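Local structure of RsfP (Uncultured bacterium, 4GLJ) at residues Lys107-Met111 against Asn241-Asn245; Ser97-Gln103 against Ala193-Thr199; Leu24-Ala29 against Gln250-Lys254. The protein is a methylthioadenosine phosphorylase, an enzyme of the phosphorylase superfamily that probably cleaves methylthioadenosine with phosphate, and it binds the dye rhodamine B. All coordinates share one frame; numbering follows the deposited sequence.

In the fold
From the N terminus, the chain leaves strand 16-20 into the loop 24-29, which meets helix 237-263 much later in the chain; interaction 3 thus closes the longest loop, and both other contacts lie within it. Interaction 2 joins strand 92-101 to strand 195-197 inside the central sheet. The turn 107-111 falls between these two strands but finds its mate at 241-245, so interactions 1 and 2 cross along the chain. Helix 237-263 serves interactions 1 and 3, where M111 packs on V252, and L242 on A98 joins interactions 1 and 2. Together they tie the helix and two loops to the sheet beside the rhodamine-binding pocket.

Interaction 1. Residues Lys107-Met111 against Asn241-Asn245; sequences KPLDM and NLMKN. With RHB (N-[9-(2-carboxyphenyl)-6-(diethylamino)-3H-xanthen-3-ylidene]-N-ethylethanaminium), chain B.
L109 turns CG away from its own carbonyl carbon (chi1 -50°) and N245 does the same (chi1 -87°), and with these torsions the leucine fork and the asparagine amide meet between a loop and a helix. The two methyls of L109 meet different helix residues: CD2 presses on CB of N241 at 3.3 Å, and CD1 lies 4.0 Å from CD of K244, both side chains passing it at a slant. N245 sits against the backbone of the same leucine, with OD1 3.3 Å from CA of L109. One residue earlier, CB of P108 comes within 4.0 Å of ND2 of N241. No direct hydrogen bond joins the segments; one water does so instead, donating to OD1 of N245 at 2.6 Å and to O of L109 at 2.9 Å. The loop keeps its shape as a type II beta turn from K107 to D110, closed by the backbone bond from D110 N to K107 O and strengthened by K107 N, which reaches OD2 of D110 at 2.9 Å from above the carboxylate plane. L109 takes the third position, where a type II turn has the positive phi found here (78°). The side-chain amides of N241 and N245 bond outside the two segments, ND2 of N241 to O of T221 and ND2 of N245 to O of V220, while K244 makes a salt bridge with D162. L242 and M243 touch rhodamine B. Helix 237-263 is thus fastened to the end of strand 213-221, and the turn, itself bonded to V220, fits beside both before strand 111-119.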
loop_
_atom_site.group_PDB
_atom_site.type_symbol
_atom_site.label_atom_id
_atom_site.label_comp_id
_atom_site.label_asym_id
_atom_site.label_seq_id
_atom_site.Cartn_x
_atom_site.Cartn_y
_atom_site.Cartn_z
ATOM N N LYS A 107 -15.335 -22.826 -7.974
ATOM C CA LYS A 107 -16.510 -22.335 -8.717
ATOM C C LYS A 107 -17.529 -21.581 -7.845
ATOM O O LYS A 107 -17.615 -21.816 -6.610
ATOM C CB LYS A 107 -17.245 -23.539 -9.402
ATOM C CG LYS A 107 -16.459 -24.026 -10.591
ATOM C CD LYS A 107 -16.703 -25.503 -10.837
ATOM C CE LYS A 107 -16.090 -25.934 -12.160
ATOM N NZ LYS A 107 -14.662 -25.548 -12.366
ATOM N N PRO A 108 -18.335 -20.690 -8.462
ATOM C CA PRO A 108 -19.434 -20.043 -7.697
ATOM C C PRO A 108 -20.302 -21.059 -6.953
ATOM O O PRO A 108 -20.638 -22.115 -7.495
ATOM C CB PRO A 108 -20.228 -19.316 -8.769
ATOM C CG PRO A 108 -19.156 -18.967 -9.788
ATOM C CD PRO A 108 -18.205 -20.138 -9.827
ATOM N N LEU A 109 -20.651 -20.711 -5.720
ATOM C CA LEU A 109 -21.332 -21.577 -4.751
ATOM C C LEU A 109 -20.430 -22.605 -4.056
ATOM O O LEU A 109 -20.863 -23.266 -3.113
ATOM C CB LEU A 109 -22.562 -22.294 -5.356
ATOM C CG LEU A 109 -23.601 -21.483 -6.112
ATOM C CD1 LEU A 109 -24.687 -22.486 -6.409
ATOM C CD2 LEU A 109 -24.149 -20.295 -5.360
ATOM N N ASP A 110 -19.172 -22.734 -4.474
ATOM C CA ASP A 110 -18.255 -23.510 -3.664
ATOM C C ASP A 110 -17.934 -22.698 -2.414
ATOM O O ASP A 110 -18.064 -21.416 -2.384
ATOM C CB ASP A 110 -16.948 -23.790 -4.372
ATOM C CG ASP A 110 -17.058 -24.852 -5.465
ATOM O OD1 ASP A 110 -18.127 -25.519 -5.619
ATOM O OD2 ASP A 110 -16.026 -24.968 -6.210
ATOM N N MET A 111 -17.487 -23.419 -1.386
ATOM C CA MET A 111 -16.808 -22.756 -0.254
ATOM C C MET A 111 -15.354 -23.136 -0.207
ATOM O O MET A 111 -14.952 -24.174 -0.767
ATOM C CB MET A 111 -17.503 -23.074 1.061
ATOM C CG MET A 111 -19.034 -22.905 0.948
ATOM S SD MET A 111 -19.816 -23.059 2.571
ATOM C CE MET A 111 -21.558 -23.038 2.145
ATOM N N ASN A 241 -26.960 -15.985 -6.224
ATOM C CA ASN A 241 -25.959 -16.936 -5.736
ATOM C C ASN A 241 -25.273 -16.457 -4.420
ATOM O O ASN A 241 -24.935 -17.268 -3.540
ATOM C CB ASN A 241 -25.060 -17.473 -6.898
ATOM C CG ASN A 241 -23.670 -16.852 -6.960
ATOM O OD1 ASN A 241 -23.033 -16.592 -5.932
ATOM N ND2 ASN A 241 -23.162 -16.672 -8.188
ATOM N N LEU A 242 -25.131 -15.143 -4.253
ATOM C CA LEU A 242 -24.740 -14.570 -2.946
ATOM C C LEU A 242 -25.818 -14.918 -1.850
ATOM O O LEU A 242 -25.522 -15.161 -0.690
ATOM C CB LEU A 242 -24.532 -13.053 -3.137
ATOM C CG LEU A 242 -24.123 -12.029 -2.070
ATOM C CD1 LEU A 242 -22.746 -12.315 -1.513
ATOM C CD2 LEU A 242 -24.144 -10.631 -2.692
ATOM N N MET A 243 -27.083 -14.986 -2.255
ATOM C CA MET A 243 -28.113 -15.317 -1.289
ATOM C C MET A 243 -28.141 -16.817 -1.029
ATOM O O MET A 243 -28.342 -17.227 0.101
ATOM C CB MET A 243 -29.469 -14.728 -1.676
ATOM C CG MET A 243 -29.788 -13.483 -0.852
ATOM S SD MET A 243 -30.686 -12.176 -1.726
ATOM C CE MET A 243 -30.997 -10.945 -0.435
ATOM N N LYS A 244 -27.878 -17.624 -2.052
ATOM C CA LYS A 244 -27.801 -19.056 -1.836
ATOM C C LYS A 244 -26.584 -19.454 -0.980
ATOM O O LYS A 244 -26.688 -20.263 -0.051
ATOM C CB LYS A 244 -27.842 -19.848 -3.145
ATOM C CG LYS A 244 -27.778 -21.352 -2.827
ATOM C CD LYS A 244 -27.865 -22.274 -4.039
ATOM C CE LYS A 244 -29.298 -22.498 -4.491
ATOM N NZ LYS A 244 -29.311 -23.130 -5.844
ATOM N N ASN A 245 -25.430 -18.857 -1.276
ATOM C CA ASN A 245 -24.215 -19.022 -0.476
ATOM C C ASN A 245 -24.457 -18.725 0.980
ATOM O O ASN A 245 -24.135 -19.548 1.831
ATOM C CB ASN A 245 -23.117 -18.077 -0.962
ATOM C CG ASN A 245 -22.310 -18.669 -2.073
ATOM O OD1 ASN A 245 -22.036 -19.859 -2.050
ATOM N ND2 ASN A 245 -21.892 -17.851 -3.020
HETATM O O2 RHB B . -25.180 -4.916 -4.679
HETATM C C26 RHB B . -24.897 -4.920 -5.892
HETATM C C19 RHB B . -23.597 -5.477 -6.372
HETATM C C14 RHB B . -22.675 -6.199 -5.616
HETATM C C15 RHB B . -21.525 -6.655 -6.248
HETATM C C16 RHB B . -21.262 -6.413 -7.582
HETATM C C17 RHB B . -22.168 -5.692 -8.320
HETATM C C18 RHB B . -23.328 -5.243 -7.706
HETATM C C9 RHB B . -22.753 -6.577 -4.170
HETATM C C8 RHB B . -21.458 -6.901 -3.498
HETATM C C13 RHB B . -20.246 -6.841 -4.169
HETATM C C12 RHB B . -19.034 -7.140 -3.541
HETATM C C11 RHB B . -19.015 -7.476 -2.206
HETATM N N1 RHB B . -17.816 -7.840 -1.553
HETATM C C35 RHB B . -17.138 -8.688 -2.552
HETATM C C36 RHB B . -18.205 -9.604 -3.130
HETATM C C22 RHB B . -16.912 -6.799 -0.982
HETATM C C23 RHB B . -17.298 -6.507 0.477
HETATM C C10 RHB B . -20.238 -7.564 -1.557
HETATM C C7 RHB B . -21.444 -7.265 -2.180
HETATM O O1 RHB B . -22.618 -7.340 -1.474
HETATM C C1 RHB B . -23.850 -7.074 -2.010
HETATM C C2 RHB B . -23.994 -6.693 -3.337
HETATM C C6 RHB B . -24.957 -7.187 -1.184
HETATM C C5 RHB B . -26.228 -6.925 -1.658
HETATM C C4 RHB B . -26.392 -6.540 -2.982
HETATM C C3 RHB B . -25.279 -6.427 -3.820
HETATM N N2 RHB B . -27.322 -7.071 -0.785
HETATM C C24 RHB B . -27.302 -6.077 0.308
HETATM C C25 RHB B . -28.052 -6.650 1.494
HETATM C C33 RHB B . -28.595 -7.032 -1.535
HETATM C C34 RHB B . -29.645 -7.794 -0.750
HETATM O O3 RHB B . -25.694 -4.499 -6.752
HETATM O O HOH W 1 -22.921 -22.211 -1.304
#

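Interaction 2. Residues Ser97-Gln103 against Ala193-Thr199; sequences SAVGSLQ and ADIIGMT. With RHB (N-[9-(2-carboxyphenyl)-6-(diethylamino)-3H-xanthen-3-ylidene]-N-ethylethanaminium), chain C; PO4 (phosphate ion), chain D.
An antiparallel strand pairing joins the end of strand 92-101 to the short strand 195-197, within the mixed sheet of this phosphorylase fold and beside its ligand pocket. G100 and I196 form the hydrogen-bonded pair: G100 N gives to I196 O at 2.9 Å, and I196 N returns to G100 O at 3.0 Å. S101 and I195 are the next, non-hydrogen-bonded pair. Beyond them L102 N reaches D194 O at 2.8 Å. Past the strand ends the Q103 side chain adds a further bond, NE2 to A193 O at 3.1 Å, almost exactly in its own amide plane; the bend at chi2 (-61°) turns the amide back to A193, with CG beside OD2 of D194 and the amide and carboxylate planes 69° apart. OD1 of D194 is held by T170 N. V99 CG2 rests on CB of I195 at 3.8 Å. L102 CD1 packs on CB of A193. A CB at G100 would collide with the rhodamine, whose ethyl groups touch I196 and M198; H136 of a second subunit also packs on M198. At the other end A98 N donates to O2 of a phosphate ion at 2.9 Å, and T199 OG1 lies close to its O3; the ion is also hydrogen-bonded to S22 N, R64 NH1 and H65 NE2. This pairing thus brings a backbone N-H and a hydroxyl to one anion, consistent with the phosphate site of a phosphorylase, while glycine at 100 probably leaves room for rhodamine B on the sheet face carrying I196.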
loop_
_atom_site.group_PDB
_atom_site.type_symbol
_atom_site.label_atom_id
_atom_site.label_comp_id
_atom_site.label_asym_id
_atom_site.label_seq_id
_atom_site.Cartn_x
_atom_site.Cartn_y
_atom_site.Cartn_z
ATOM N N SER A 97 -17.146 -14.888 4.691
ATOM C CA SER A 97 -16.869 -13.830 3.714
ATOM C C SER A 97 -17.102 -14.219 2.256
ATOM O O SER A 97 -16.717 -15.335 1.842
ATOM C CB SER A 97 -15.412 -13.460 3.836
ATOM O OG SER A 97 -15.284 -12.960 5.141
ATOM N N ALA A 98 -17.645 -13.273 1.477
ATOM C CA ALA A 98 -17.886 -13.507 0.054
ATOM C C ALA A 98 -16.538 -13.269 -0.617
ATOM O O ALA A 98 -15.805 -12.289 -0.251
ATOM C CB ALA A 98 -18.920 -12.525 -0.511
ATOM N N VAL A 99 -16.176 -14.146 -1.556
ATOM C CA VAL A 99 -14.905 -13.972 -2.272
ATOM C C VAL A 99 -15.080 -14.223 -3.761
ATOM O O VAL A 99 -16.088 -14.803 -4.250
ATOM C CB VAL A 99 -13.762 -14.919 -1.765
ATOM C CG1 VAL A 99 -13.407 -14.563 -0.319
ATOM C CG2 VAL A 99 -14.128 -16.398 -2.021
ATOM N N GLY A 100 -14.117 -13.700 -4.501
ATOM C CA GLY A 100 -14.001 -14.042 -5.907
ATOM C C GLY A 100 -13.024 -15.158 -6.080
ATOM O O GLY A 100 -12.065 -15.278 -5.335
ATOM N N SER A 101 -13.224 -15.979 -7.090
ATOM C CA SER A 101 -12.275 -17.070 -7.337
ATOM C C SER A 101 -11.201 -16.648 -8.331
ATOM O O SER A 101 -11.494 -15.993 -9.358
ATOM C CB SER A 101 -12.996 -18.288 -7.959
ATOM O OG SER A 101 -12.018 -19.182 -8.552
ATOM N N LEU A 102 -9.970 -17.017 -8.048
ATOM C CA LEU A 102 -8.862 -16.839 -9.013
ATOM C C LEU A 102 -8.445 -18.158 -9.663
ATOM O O LEU A 102 -7.475 -18.204 -10.409
ATOM C CB LEU A 102 -7.644 -16.246 -8.257
ATOM C CG LEU A 102 -7.843 -14.855 -7.618
ATOM C CD1 LEU A 102 -6.727 -14.501 -6.642
ATOM C CD2 LEU A 102 -7.977 -13.794 -8.739
ATOM N N GLN A 103 -9.203 -19.238 -9.481
ATOM C CA GLN A 103 -8.753 -20.552 -9.929
ATOM C C GLN A 103 -9.964 -21.258 -10.562
ATOM O O GLN A 103 -11.096 -21.257 -10.005
ATOM C CB GLN A 103 -8.221 -21.388 -8.726
ATOM C CG GLN A 103 -7.009 -20.833 -7.977
ATOM C CD GLN A 103 -5.790 -20.707 -8.902
ATOM O OE1 GLN A 103 -5.688 -21.456 -9.861
ATOM N NE2 GLN A 103 -4.900 -19.717 -8.653
ATOM N N ALA A 193 -2.253 -16.852 -5.267
ATOM C CA ALA A 193 -3.434 -16.665 -4.496
ATOM C C ALA A 193 -4.592 -17.427 -5.196
ATOM O O ALA A 193 -4.600 -17.520 -6.425
ATOM C CB ALA A 193 -3.765 -15.181 -4.417
ATOM N N ASP A 194 -5.626 -17.825 -4.434
ATOM C CA ASP A 194 -6.701 -18.685 -4.939
ATOM C C ASP A 194 -8.067 -17.987 -4.936
ATOM O O ASP A 194 -8.908 -18.275 -5.784
ATOM C CB ASP A 194 -6.766 -19.933 -4.044
ATOM C CG ASP A 194 -5.474 -20.756 -4.136
ATOM O OD1 ASP A 194 -4.789 -20.948 -3.101
ATOM O OD2 ASP A 194 -5.119 -21.170 -5.287
ATOM N N ILE A 195 -8.266 -17.109 -3.967
ATOM C CA ILE A 195 -9.491 -16.352 -3.783
ATOM C C ILE A 195 -9.098 -14.907 -3.360
ATOM O O ILE A 195 -8.021 -14.692 -2.814
ATOM C CB ILE A 195 -10.414 -17.000 -2.743
ATOM C CG1 ILE A 195 -9.734 -17.085 -1.353
ATOM C CG2 ILE A 195 -10.877 -18.388 -3.262
ATOM C CD1 ILE A 195 -10.572 -17.689 -0.217
ATOM N N ILE A 196 -10.011 -13.980 -3.621
ATOM C CA ILE A 196 -9.863 -12.585 -3.403
ATOM C C ILE A 196 -11.019 -12.012 -2.631
ATOM O O ILE A 196 -12.222 -12.185 -2.992
ATOM C CB ILE A 196 -9.611 -11.824 -4.747
ATOM C CG1 ILE A 196 -9.489 -10.282 -4.503
ATOM C CG2 ILE A 196 -10.689 -12.124 -5.787
ATOM C CD1 ILE A 196 -8.588 -9.669 -5.551
ATOM N N GLY A 197 -10.701 -11.263 -1.590
ATOM C CA GLY A 197 -11.770 -10.602 -0.843
ATOM C C GLY A 197 -11.259 -9.220 -0.381
ATOM O O GLY A 197 -10.169 -8.824 -0.777
ATOM N N MET A 198 -12.072 -8.474 0.391
ATOM C CA MET A 198 -11.692 -7.081 0.757
ATOM C C MET A 198 -11.685 -6.874 2.248
ATOM O O MET A 198 -11.443 -5.733 2.709
ATOM C CB MET A 198 -12.665 -6.097 0.085
ATOM C CG MET A 198 -12.672 -6.218 -1.455
ATOM S SD MET A 198 -13.729 -4.958 -2.180
ATOM C CE MET A 198 -13.538 -5.383 -3.892
ATOM N N THR A 199 -12.018 -7.925 3.016
ATOM C CA THR A 199 -12.329 -7.627 4.447
ATOM C C THR A 199 -11.504 -8.402 5.519
ATOM O O THR A 199 -11.450 -7.944 6.690
ATOM C CB THR A 199 -13.840 -7.913 4.772
ATOM O OG1 THR A 199 -14.127 -9.291 4.405
ATOM C CG2 THR A 199 -14.733 -7.020 4.006
HETATM O O2 RHB C . -19.043 -12.019 -9.167
HETATM C C26 RHB C . -20.267 -11.823 -8.986
HETATM C C19 RHB C . -20.627 -11.019 -7.766
HETATM C C14 RHB C . -19.624 -10.333 -7.129
HETATM C C15 RHB C . -19.911 -9.576 -5.999
HETATM C C16 RHB C . -21.196 -9.525 -5.471
HETATM C C17 RHB C . -22.214 -10.232 -6.100
HETATM C C18 RHB C . -21.916 -10.977 -7.237
HETATM C C9 RHB C . -18.246 -10.320 -7.675
HETATM C C8 RHB C . -18.028 -10.218 -9.134
HETATM C C13 RHB C . -19.146 -10.190 -9.956
HETATM C C12 RHB C . -18.989 -10.122 -11.330
HETATM C C11 RHB C . -17.719 -10.069 -11.896
HETATM N N1 RHB C . -17.668 -9.993 -13.316
HETATM C C35 RHB C . -18.423 -8.817 -13.801
HETATM C C36 RHB C . -19.757 -9.211 -14.405
HETATM C C22 RHB C . -16.293 -9.939 -13.859
HETATM C C23 RHB C . -16.202 -8.928 -14.990
HETATM C C10 RHB C . -16.585 -10.095 -11.055
HETATM C C7 RHB C . -16.727 -10.163 -9.648
HETATM O O1 RHB C . -15.625 -10.203 -8.775
HETATM C C1 RHB C . -15.770 -10.279 -7.383
HETATM C C2 RHB C . -17.053 -10.335 -6.802
HETATM C C6 RHB C . -14.668 -10.306 -6.511
HETATM C C5 RHB C . -14.922 -10.387 -5.127
HETATM C C4 RHB C . -16.188 -10.452 -4.576
HETATM C C3 RHB C . -17.268 -10.421 -5.427
HETATM N N2 RHB C . -13.884 -10.344 -4.218
HETATM C C24 RHB C . -12.980 -9.443 -4.901
HETATM C C25 RHB C . -12.573 -8.406 -3.895
HETATM C C33 RHB C . -14.347 -9.505 -3.110
HETATM C C34 RHB C . -15.466 -10.179 -2.329
HETATM O O3 RHB C . -21.140 -12.303 -9.762
HETATM P P PO4 D . -17.325 -9.646 2.947
HETATM O O1 PO4 D . -17.645 -8.809 1.743
HETATM O O2 PO4 D . -18.269 -10.816 2.801
HETATM O O3 PO4 D . -15.890 -9.994 2.805
HETATM O O4 PO4 D . -17.595 -8.931 4.266
#

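Interaction 3. Residues Leu24-Ala29 against Gln250-Lys254; sequences LYQMQA and QQVIK. With RHB (N-[9-(2-carboxyphenyl)-6-(diethylamino)-3H-xanthen-3-ylidene]-N-ethylethanaminium), chain B.
Polar contacts between loop 24-29 and helix 237-263 centre on Q250, whose NE2 donates to O of Q26 at 2.8 Å. The acceptor is met in its carbonyl plane, but the bond is bent, with an N-H...O angle of 132°. The other end of the amide, OE1, receives a hydrogen bond from a water at 3.2 Å; the same water accepts from A29 N at 2.7 Å. A fold in the Q250 chain at chi2 (-76°) lays the amide along the loop, where OE1 also sits 3.5 Å from CG of M27. With an alanine here, the carbonyl of Q26 would probably lose its partner from the helix and the water its hold on that side, leaving the loop tied mainly by apolar contacts. In this alpha/beta phosphorylase fold, helix 237-263 packs on the central sheet through I253, which touches I18 and V96, and the loop after strand 16-20 lies against that helix. Apolar contacts fill the junction: CD2 of L24 and CD1 of I253 meet tip to tip at 4.0 Å, and the L24 side chain also touches V96. The M27 and I253 side chains cross, SD to CG2 4.1 Å, and M27 too touches I18. Farther along, CB of A29 lies against the end of the K254 chain, 3.6 Å from NZ. At the other end of the loop Y25 points away from the helix, its OH bonded to G23 N; its ring comes implausibly close to an ethyl group of rhodamine B, a doubtful detail.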
loop_
_atom_site.group_PDB
_atom_site.type_symbol
_atom_site.label_atom_id
_atom_site.label_comp_id
_atom_site.label_asym_id
_atom_site.label_seq_id
_atom_site.Cartn_x
_atom_site.Cartn_y
_atom_site.Cartn_z
ATOM N N LEU A 24 -24.883 -11.959 4.715
ATOM C CA LEU A 24 -25.195 -12.332 6.130
ATOM C C LEU A 24 -25.443 -11.170 7.128
ATOM O O LEU A 24 -24.508 -10.700 7.830
ATOM C CB LEU A 24 -24.081 -13.202 6.699
ATOM C CG LEU A 24 -23.951 -14.631 6.191
ATOM C CD1 LEU A 24 -23.038 -14.611 4.972
ATOM C CD2 LEU A 24 -23.359 -15.427 7.359
ATOM N N TYR A 25 -26.712 -10.784 7.252
ATOM C CA TYR A 25 -27.136 -9.616 8.048
ATOM C C TYR A 25 -27.774 -10.087 9.341
ATOM O O TYR A 25 -27.818 -9.339 10.318
ATOM C CB TYR A 25 -28.034 -8.657 7.209
ATOM C CG TYR A 25 -27.287 -8.366 5.914
ATOM C CD1 TYR A 25 -27.855 -8.611 4.653
ATOM C CD2 TYR A 25 -25.933 -7.947 5.979
ATOM C CE1 TYR A 25 -27.108 -8.386 3.482
ATOM C CE2 TYR A 25 -25.169 -7.743 4.839
ATOM C CZ TYR A 25 -25.743 -7.955 3.601
ATOM O OH TYR A 25 -24.950 -7.724 2.505
ATOM N N GLN A 26 -28.219 -11.340 9.353
ATOM C CA GLN A 26 -28.607 -11.975 10.599
ATOM C C GLN A 26 -28.356 -13.488 10.692
ATOM O O GLN A 26 -28.137 -14.167 9.679
ATOM C CB GLN A 26 -30.070 -11.653 10.957
ATOM C CG GLN A 26 -31.115 -12.056 9.941
ATOM C CD GLN A 26 -32.441 -12.276 10.624
ATOM O OE1 GLN A 26 -32.884 -11.438 11.414
ATOM N NE2 GLN A 26 -33.067 -13.423 10.360
ATOM N N MET A 27 -28.369 -13.980 11.932
ATOM C CA MET A 27 -28.474 -15.391 12.208
ATOM C C MET A 27 -29.867 -15.738 12.742
ATOM O O MET A 27 -30.049 -15.836 13.948
ATOM C CB MET A 27 -27.415 -15.823 13.203
ATOM C CG MET A 27 -26.092 -16.128 12.553
ATOM S SD MET A 27 -24.960 -17.018 13.645
ATOM C CE MET A 27 -24.656 -15.886 15.013
ATOM N N GLN A 28 -30.814 -15.931 11.828
ATOM C CA GLN A 28 -32.200 -16.389 12.114
ATOM C C GLN A 28 -32.382 -17.498 13.184
ATOM O O GLN A 28 -33.282 -17.402 14.030
ATOM C CB GLN A 28 -32.860 -16.843 10.794
ATOM C CG GLN A 28 -34.260 -17.451 10.892
ATOM C CD GLN A 28 -35.355 -16.398 10.940
ATOM O OE1 GLN A 28 -35.191 -15.343 11.556
ATOM N NE2 GLN A 28 -36.477 -16.678 10.286
ATOM N N ALA A 29 -31.553 -18.544 13.155
ATOM C CA ALA A 29 -31.788 -19.696 14.032
ATOM C C ALA A 29 -31.465 -19.486 15.548
ATOM O O ALA A 29 -31.919 -20.267 16.392
ATOM C CB ALA A 29 -31.106 -20.946 13.478
ATOM N N GLN A 250 -25.120 -20.513 6.660
ATOM C CA GLN A 250 -25.816 -20.711 7.926
ATOM C C GLN A 250 -25.816 -22.173 8.413
ATOM O O GLN A 250 -25.622 -22.416 9.624
ATOM C CB GLN A 250 -27.285 -20.229 7.864
ATOM C CG GLN A 250 -27.455 -18.762 7.486
ATOM C CD GLN A 250 -27.141 -17.785 8.622
ATOM O OE1 GLN A 250 -26.827 -18.191 9.762
ATOM N NE2 GLN A 250 -27.231 -16.484 8.322
ATOM N N GLN A 251 -26.029 -23.121 7.491
ATOM C CA GLN A 251 -25.983 -24.563 7.868
ATOM C C GLN A 251 -24.597 -24.984 8.322
ATOM O O GLN A 251 -24.425 -25.685 9.348
ATOM C CB GLN A 251 -26.486 -25.484 6.736
ATOM C CG GLN A 251 -27.833 -25.105 6.172
ATOM C CD GLN A 251 -28.848 -24.859 7.272
ATOM O OE1 GLN A 251 -28.930 -25.631 8.255
ATOM N NE2 GLN A 251 -29.631 -23.777 7.126
ATOM N N VAL A 252 -23.585 -24.441 7.627
ATOM C CA VAL A 252 -22.228 -24.754 7.983
ATOM C C VAL A 252 -21.864 -24.210 9.363
ATOM O O VAL A 252 -21.259 -24.934 10.161
ATOM C CB VAL A 252 -21.212 -24.276 6.894
ATOM C CG1 VAL A 252 -19.790 -24.656 7.340
ATOM C CG2 VAL A 252 -21.572 -24.902 5.508
ATOM N N ILE A 253 -22.189 -22.939 9.617
ATOM C CA ILE A 253 -22.002 -22.286 10.916
ATOM C C ILE A 253 -22.699 -23.098 12.029
ATOM O O ILE A 253 -22.107 -23.325 13.106
ATOM C CB ILE A 253 -22.586 -20.830 10.846
ATOM C CG1 ILE A 253 -21.650 -19.887 10.058
ATOM C CG2 ILE A 253 -22.923 -20.222 12.196
ATOM C CD1 ILE A 253 -22.452 -18.654 9.596
ATOM N N LYS A 254 -23.955 -23.492 11.805
ATOM C CA LYS A 254 -24.657 -24.346 12.821
ATOM C C LYS A 254 -23.783 -25.543 13.237
ATOM O O LYS A 254 -23.506 -25.753 14.413
ATOM C CB LYS A 254 -26.061 -24.781 12.335
ATOM C CG LYS A 254 -27.074 -23.735 12.703
ATOM C CD LYS A 254 -28.523 -23.994 12.247
ATOM C CE LYS A 254 -28.737 -23.396 10.863
ATOM N NZ LYS A 254 -30.161 -23.029 10.646
HETATM O O2 RHB B . -25.180 -4.916 -4.679
HETATM C C26 RHB B . -24.897 -4.920 -5.892
HETATM C C19 RHB B . -23.597 -5.477 -6.372
HETATM C C14 RHB B . -22.675 -6.199 -5.616
HETATM C C15 RHB B . -21.525 -6.655 -6.248
HETATM C C16 RHB B . -21.262 -6.413 -7.582
HETATM C C17 RHB B . -22.168 -5.692 -8.320
HETATM C C18 RHB B . -23.328 -5.243 -7.706
HETATM C C9 RHB B . -22.753 -6.577 -4.170
HETATM C C8 RHB B . -21.458 -6.901 -3.498
HETATM C C13 RHB B . -20.246 -6.841 -4.169
HETATM C C12 RHB B . -19.034 -7.140 -3.541
HETATM C C11 RHB B . -19.015 -7.476 -2.206
HETATM N N1 RHB B . -17.816 -7.840 -1.553
HETATM C C35 RHB B . -17.138 -8.688 -2.552
HETATM C C36 RHB B . -18.205 -9.604 -3.130
HETATM C C22 RHB B . -16.912 -6.799 -0.982
HETATM C C23 RHB B . -17.298 -6.507 0.477
HETATM C C10 RHB B . -20.238 -7.564 -1.557
HETATM C C7 RHB B . -21.444 -7.265 -2.180
HETATM O O1 RHB B . -22.618 -7.340 -1.474
HETATM C C1 RHB B . -23.850 -7.074 -2.010
HETATM C C2 RHB B . -23.994 -6.693 -3.337
HETATM C C6 RHB B . -24.957 -7.187 -1.184
HETATM C C5 RHB B . -26.228 -6.925 -1.658
HETATM C C4 RHB B . -26.392 -6.540 -2.982
HETATM C C3 RHB B . -25.279 -6.427 -3.820
HETATM N N2 RHB B . -27.322 -7.071 -0.785
HETATM C C24 RHB B . -27.302 -6.077 0.308
HETATM C C25 RHB B . -28.052 -6.650 1.494
HETATM C C33 RHB B . -28.595 -7.032 -1.535
HETATM C C34 RHB B . -29.645 -7.794 -0.750
HETATM O O3 RHB B . -25.694 -4.499 -6.752
HETATM O O HOH W 2 -29.596 -18.813 11.278
#